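Side-chain contacts in SnoaL-like domain protein (Mycobacterium hassiacum, PDB 6P44), which probably catalyses the isomerisation of Delta-5 to Delta-4 3-ketosteroids, as a dimeric ketosteroid isomerase: residues B[98-103]-B[109-114]; B[15-18]-B[24-27]. The protein carries 1 engineered substitution. One frame throughout, in Å; residues are numbered along the deposited sequence. Where two conformers were deposited one is given.

Contact 1: B[98-103]-B[109-114]; sequences SVMTFN and KSMKAY
T101 O is held by two backbone donors of the facing strand: K109 N at 2.8 Å and, through a weak bond, S110 N at 3.4 Å from the same T101 O. K109 N approaches tilted 27° from the carbonyl plane. Both K109 and S110 thus face T101, a classic beta bulge. Beside it, T101 OG1 and S110 OG are hydrogen-bonded across the strands at 2.7 Å; each hydroxyl lies between its own backbone N and carbonyl carbon (chi1 73° and 70°), which brings the two together across this hydrogen-bonded pair. S110 OG also meets a water, 2.8 Å away, that donates to V99 O. That carbonyl already accepts K112 N at 2.9 Å, and V99 N returns a bond to K112 O, so the water adds a second grip on V99 O. These bonds belong to the antiparallel hairpin of strands 92-102 and 108-121, in the curved sheet of the NTF2-like fold. On its other face the non-hydrogen-bonded pair M100 and M111 meets through thioether arms: M100 CE rests 3.7 Å from M111 CG. M100 is extended, whereas M111 bends beyond CG, and its end leads away from strand 98-102; M111 and A113 touch the bound 3,4-dinitrophenol. S98 OG, on this face too, is hydrogen-bonded to W81 NE1. K112 and Y114 reach E76 of the second subunit, by a salt bridge and a hydrogen bond respectively.

Contact 2: B[15-18]-B[24-27]; sequences LEFV and DEIA
This is a largely apolar helix-helix contact, made where helix 4-20 gives way to helix 23-29, with no hydrogen bond between residues 15-18 and 24-27. F17 is central to it, touching both E25 and I26. Over one face of its ring sits E25 CB, 3.5 Å from the F17 ring centroid and only 9° off the ring normal, a CH-pi contact placed almost exactly over the centre. It is this aliphatic base of E25, not the carboxylate, that meets the ring. F17 CD2 also comes within 3.4 Å of E25 O, a close approach without a hydrogen bond. At the base of the ring, F17 CB packs at 3.5 Å against I26 CG1; with CG1 anti to the carbonyl carbon of I26 (chi1 -69°), this branch is turned to F17 and carries CD1 on to V18. There I26 CD1 lies 3.8 Å from V18 CG2, so that I26 spans two successive residues of the first helix. V18 lines the pocket of the bound 3,4-dinitrophenol and also touches L83 of strand 76-85, while I26 continues onto Y55 and L58 in the loop after helix 48-54.

How the contacts relate
Contact 1 joins two long strands of the sheet, and contact 2 joins two successive helices packed beside it; their centres lie 14 Å apart, on opposite sides of the chain's centre, and their nearest atoms are about 7 Å apart without touching. Both are partly buried. Contact 1 has a polar face at T101 and S110 and an apolar one at M100 and M111, and it extends to the second subunit; contact 2 has no hydrogen bond across its segments, rests on CH-pi and apolar side-chain packing, and touches no other chain of the assembly. What they share is the ligand: M111 and A113 line the 3,4-dinitrophenol pocket from the sheet, V18 from helix 4-20, whose Y14 touches M100 and M111.

Contact 1: B[98-103]-B[109-114]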
loop_
_atom_site.group_PDB
_atom_site.type_symbol
_atom_site.label_atom_id
_atom_site.label_comp_id
_atom_site.label_asym_id
_atom_site.label_seq_id
_atom_site.Cartn_x
_atom_site.Cartn_y
_atom_site.Cartn_z
ATOM N N SER B 98 2.796 4.608 0.366
ATOM C CA SER B 98 3.400 4.188 -0.884
ATOM C C SER B 98 3.680 2.695 -0.861
ATOM O O SER B 98 3.977 2.112 0.178
ATOM C CB SER B 98 4.717 4.886 -1.128
ATOM O OG SER B 98 4.505 6.275 -1.310
ATOM N N VAL B 99 3.594 2.072 -2.037
ATOM C CA VAL B 99 4.034 0.691 -2.230
ATOM C C VAL B 99 4.946 0.642 -3.444
ATOM O O VAL B 99 4.583 1.116 -4.529
ATOM C CB VAL B 99 2.845 -0.270 -2.433
ATOM C CG1 VAL B 99 3.328 -1.679 -2.734
ATOM C CG2 VAL B 99 1.958 -0.287 -1.199
ATOM N N MET B 100 6.122 0.055 -3.258
ATOM C CA MET B 100 7.031 -0.251 -4.348
ATOM C C MET B 100 7.247 -1.757 -4.440
ATOM O O MET B 100 7.225 -2.466 -3.433
ATOM C CB MET B 100 8.377 0.440 -4.149
ATOM C CG MET B 100 8.314 1.928 -4.416
ATOM S SD MET B 100 9.927 2.694 -4.108
ATOM C CE MET B 100 9.632 4.330 -4.780
ATOM N N THR B 101 7.440 -2.244 -5.659
ATOM C CA THR B 101 7.855 -3.616 -5.887
ATOM C C THR B 101 9.147 -3.597 -6.681
ATOM O O THR B 101 9.465 -2.613 -7.351
ATOM C CB THR B 101 6.789 -4.447 -6.616
ATOM O OG1 THR B 101 6.716 -4.050 -7.988
ATOM C CG2 THR B 101 5.420 -4.298 -5.957
ATOM N N PHE B 102 9.901 -4.688 -6.567
ATOM C CA PHE B 102 11.288 -4.722 -7.015
ATOM C C PHE B 102 11.541 -5.936 -7.895
ATOM O O PHE B 102 10.999 -7.016 -7.650
ATOM C CB PHE B 102 12.213 -4.745 -5.774
ATOM C CG PHE B 102 12.084 -3.504 -4.964
ATOM C CD1 PHE B 102 11.027 -3.360 -4.075
ATOM C CD2 PHE B 102 12.951 -2.436 -5.158
ATOM C CE1 PHE B 102 10.855 -2.200 -3.373
ATOM C CE2 PHE B 102 12.799 -1.269 -4.441
ATOM C CZ PHE B 102 11.727 -1.134 -3.576
ATOM N N ASN B 103 12.373 -5.729 -8.916
ATOM C CA ASN B 103 12.807 -6.781 -9.818
ATOM C C ASN B 103 13.897 -7.627 -9.166
ATOM O O ASN B 103 14.344 -7.368 -8.042
ATOM C CB ASN B 103 13.313 -6.179 -11.127
ATOM C CG ASN B 103 12.199 -5.762 -12.026
ATOM O OD1 ASN B 103 11.113 -6.333 -11.980
ATOM N ND2 ASN B 103 12.449 -4.762 -12.852
ATOM N N LYS B 109 10.425 -1.972 -9.854
ATOM C CA LYS B 109 9.538 -2.387 -10.942
ATOM C C LYS B 109 8.266 -1.542 -10.998
ATOM O O LYS B 109 7.794 -1.198 -12.088
ATOM C CB LYS B 109 9.175 -3.866 -10.746
ATOM C CG LYS B 109 8.136 -4.435 -11.721
ATOM C CD LYS B 109 7.776 -5.874 -11.329
ATOM C CE LYS B 109 6.770 -6.495 -12.293
ATOM N NZ LYS B 109 6.582 -7.963 -12.066
ATOM N N SER B 110 7.692 -1.213 -9.844
ATOM C CA SER B 110 6.472 -0.425 -9.803
ATOM C C SER B 110 6.460 0.440 -8.555
ATOM O O SER B 110 6.979 0.057 -7.505
ATOM C CB SER B 110 5.222 -1.313 -9.840
ATOM O OG SER B 110 5.040 -2.049 -8.652
ATOM N N MET B 111 5.832 1.607 -8.677
ATOM C CA MET B 111 5.531 2.451 -7.528
ATOM C C MET B 111 4.085 2.911 -7.634
ATOM O O MET B 111 3.599 3.235 -8.727
ATOM C CB MET B 111 6.460 3.666 -7.474
ATOM C CG MET B 111 6.247 4.570 -6.269
ATOM S SD MET B 111 4.954 5.825 -6.537
ATOM C CE MET B 111 5.976 7.196 -7.046
ATOM N N LYS B 112 3.402 2.912 -6.494
ATOM C CA LYS B 112 2.049 3.431 -6.354
ATOM C C LYS B 112 2.030 4.319 -5.117
ATOM O O LYS B 112 2.565 3.938 -4.074
ATOM C CB LYS B 112 1.026 2.299 -6.217
ATOM C CG LYS B 112 0.739 1.588 -7.513
ATOM C CD LYS B 112 -0.339 0.530 -7.361
ATOM C CE LYS B 112 -0.687 -0.028 -8.720
ATOM N NZ LYS B 112 -1.731 -1.081 -8.640
ATOM N N ALA B 113 1.427 5.497 -5.237
ATOM C CA ALA B 113 1.328 6.454 -4.136
ATOM C C ALA B 113 -0.134 6.788 -3.862
ATOM O O ALA B 113 -0.888 7.131 -4.778
ATOM C CB ALA B 113 2.133 7.729 -4.439
ATOM N N TYR B 114 -0.525 6.681 -2.597
ATOM C CA TYR B 114 -1.910 6.867 -2.172
ATOM C C TYR B 114 -1.993 8.091 -1.266
ATOM O O TYR B 114 -1.582 8.035 -0.100
ATOM C CB TYR B 114 -2.419 5.627 -1.436
ATOM C CG TYR B 114 -2.348 4.309 -2.193
ATOM C CD1 TYR B 114 -1.161 3.602 -2.267
ATOM C CD2 TYR B 114 -3.458 3.774 -2.806
ATOM C CE1 TYR B 114 -1.077 2.404 -2.935
ATOM C CE2 TYR B 114 -3.397 2.550 -3.464
ATOM C CZ TYR B 114 -2.195 1.881 -3.537
ATOM O OH TYR B 114 -2.053 0.701 -4.205
HETATM O O HOH W 1 3.723 -0.626 -6.669
#

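Contact 2: B[15-18]-B[24-27]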
loop_
_atom_site.group_PDB
_atom_site.type_symbol
_atom_site.label_atom_id
_atom_site.label_comp_id
_atom_site.label_asym_id
_atom_site.label_seq_id
_atom_site.Cartn_x
_atom_site.Cartn_y
_atom_site.Cartn_z
ATOM N N LEU B 15 14.042 8.241 -1.138
ATOM C CA LEU B 15 13.632 9.383 -0.324
ATOM C C LEU B 15 14.753 10.406 -0.202
ATOM O O LEU B 15 14.481 11.607 -0.118
ATOM C CB LEU B 15 13.098 8.908 1.037
ATOM C CG LEU B 15 11.788 8.093 0.929
ATOM C CD1 LEU B 15 11.311 7.538 2.281
ATOM C CD2 LEU B 15 10.657 8.897 0.261
ATOM N N GLU B 16 16.008 9.954 -0.170
ATOM C CA GLU B 16 17.138 10.879 -0.205
ATOM C C GLU B 16 17.116 11.723 -1.471
ATOM O O GLU B 16 17.247 12.952 -1.418
ATOM C CB GLU B 16 18.444 10.090 -0.128
ATOM C CG GLU B 16 19.675 10.933 -0.339
ATOM C CD GLU B 16 20.911 10.098 -0.495
ATOM O OE1 GLU B 16 20.855 8.901 -0.134
ATOM O OE2 GLU B 16 21.928 10.640 -0.983
ATOM N N PHE B 17 16.963 11.074 -2.626
ATOM C CA PHE B 17 16.995 11.794 -3.893
ATOM C C PHE B 17 15.779 12.697 -4.056
ATOM O O PHE B 17 15.875 13.754 -4.688
ATOM C CB PHE B 17 17.082 10.800 -5.052
ATOM C CG PHE B 17 18.266 9.880 -4.989
ATOM C CD1 PHE B 17 19.478 10.313 -4.488
ATOM C CD2 PHE B 17 18.165 8.578 -5.453
ATOM C CE1 PHE B 17 20.575 9.450 -4.442
ATOM C CE2 PHE B 17 19.245 7.723 -5.417
ATOM C CZ PHE B 17 20.448 8.163 -4.910
ATOM N N VAL B 18 14.625 12.299 -3.514
ATOM C CA VAL B 18 13.476 13.205 -3.470
ATOM C C VAL B 18 13.811 14.447 -2.647
ATOM O O VAL B 18 13.578 15.584 -3.075
ATOM C CB VAL B 18 12.236 12.476 -2.922
ATOM C CG1 VAL B 18 11.115 13.469 -2.574
ATOM C CG2 VAL B 18 11.719 11.443 -3.918
ATOM N N ASP B 24 17.441 12.712 -11.827
ATOM C CA ASP B 24 18.273 11.736 -12.523
ATOM C C ASP B 24 18.575 10.560 -11.614
ATOM O O ASP B 24 18.488 9.399 -12.029
ATOM C CB ASP B 24 19.590 12.366 -12.990
ATOM C CG ASP B 24 19.425 13.317 -14.169
ATOM O OD1 ASP B 24 18.424 13.215 -14.913
ATOM O OD2 ASP B 24 20.335 14.156 -14.367
ATOM N N GLU B 25 18.913 10.840 -10.356
ATOM C CA GLU B 25 19.214 9.771 -9.412
ATOM C C GLU B 25 17.967 8.967 -9.056
ATOM O O GLU B 25 18.059 7.761 -8.801
ATOM C CB GLU B 25 19.872 10.360 -8.161
ATOM C CG GLU B 25 21.326 10.815 -8.352
ATOM C CD GLU B 25 21.478 11.974 -9.329
ATOM O OE1 GLU B 25 20.454 12.564 -9.738
ATOM O OE2 GLU B 25 22.630 12.294 -9.690
ATOM N N ILE B 26 16.797 9.607 -9.028
ATOM C CA ILE B 26 15.558 8.867 -8.816
ATOM C C ILE B 26 15.336 7.907 -9.966
ATOM O O ILE B 26 15.061 6.721 -9.769
ATOM C CB ILE B 26 14.370 9.835 -8.689
ATOM C CG1 ILE B 26 14.457 10.632 -7.383
ATOM C CG2 ILE B 26 13.076 9.043 -8.764
ATOM C CD1 ILE B 26 13.483 11.788 -7.301
ATOM N N ALA B 27 15.406 8.424 -11.193
ATOM C CA ALA B 27 15.083 7.596 -12.347
ATOM C C ALA B 27 16.003 6.394 -12.442
ATOM O O ALA B 27 15.579 5.326 -12.890
ATOM C CB ALA B 27 15.145 8.426 -13.629
#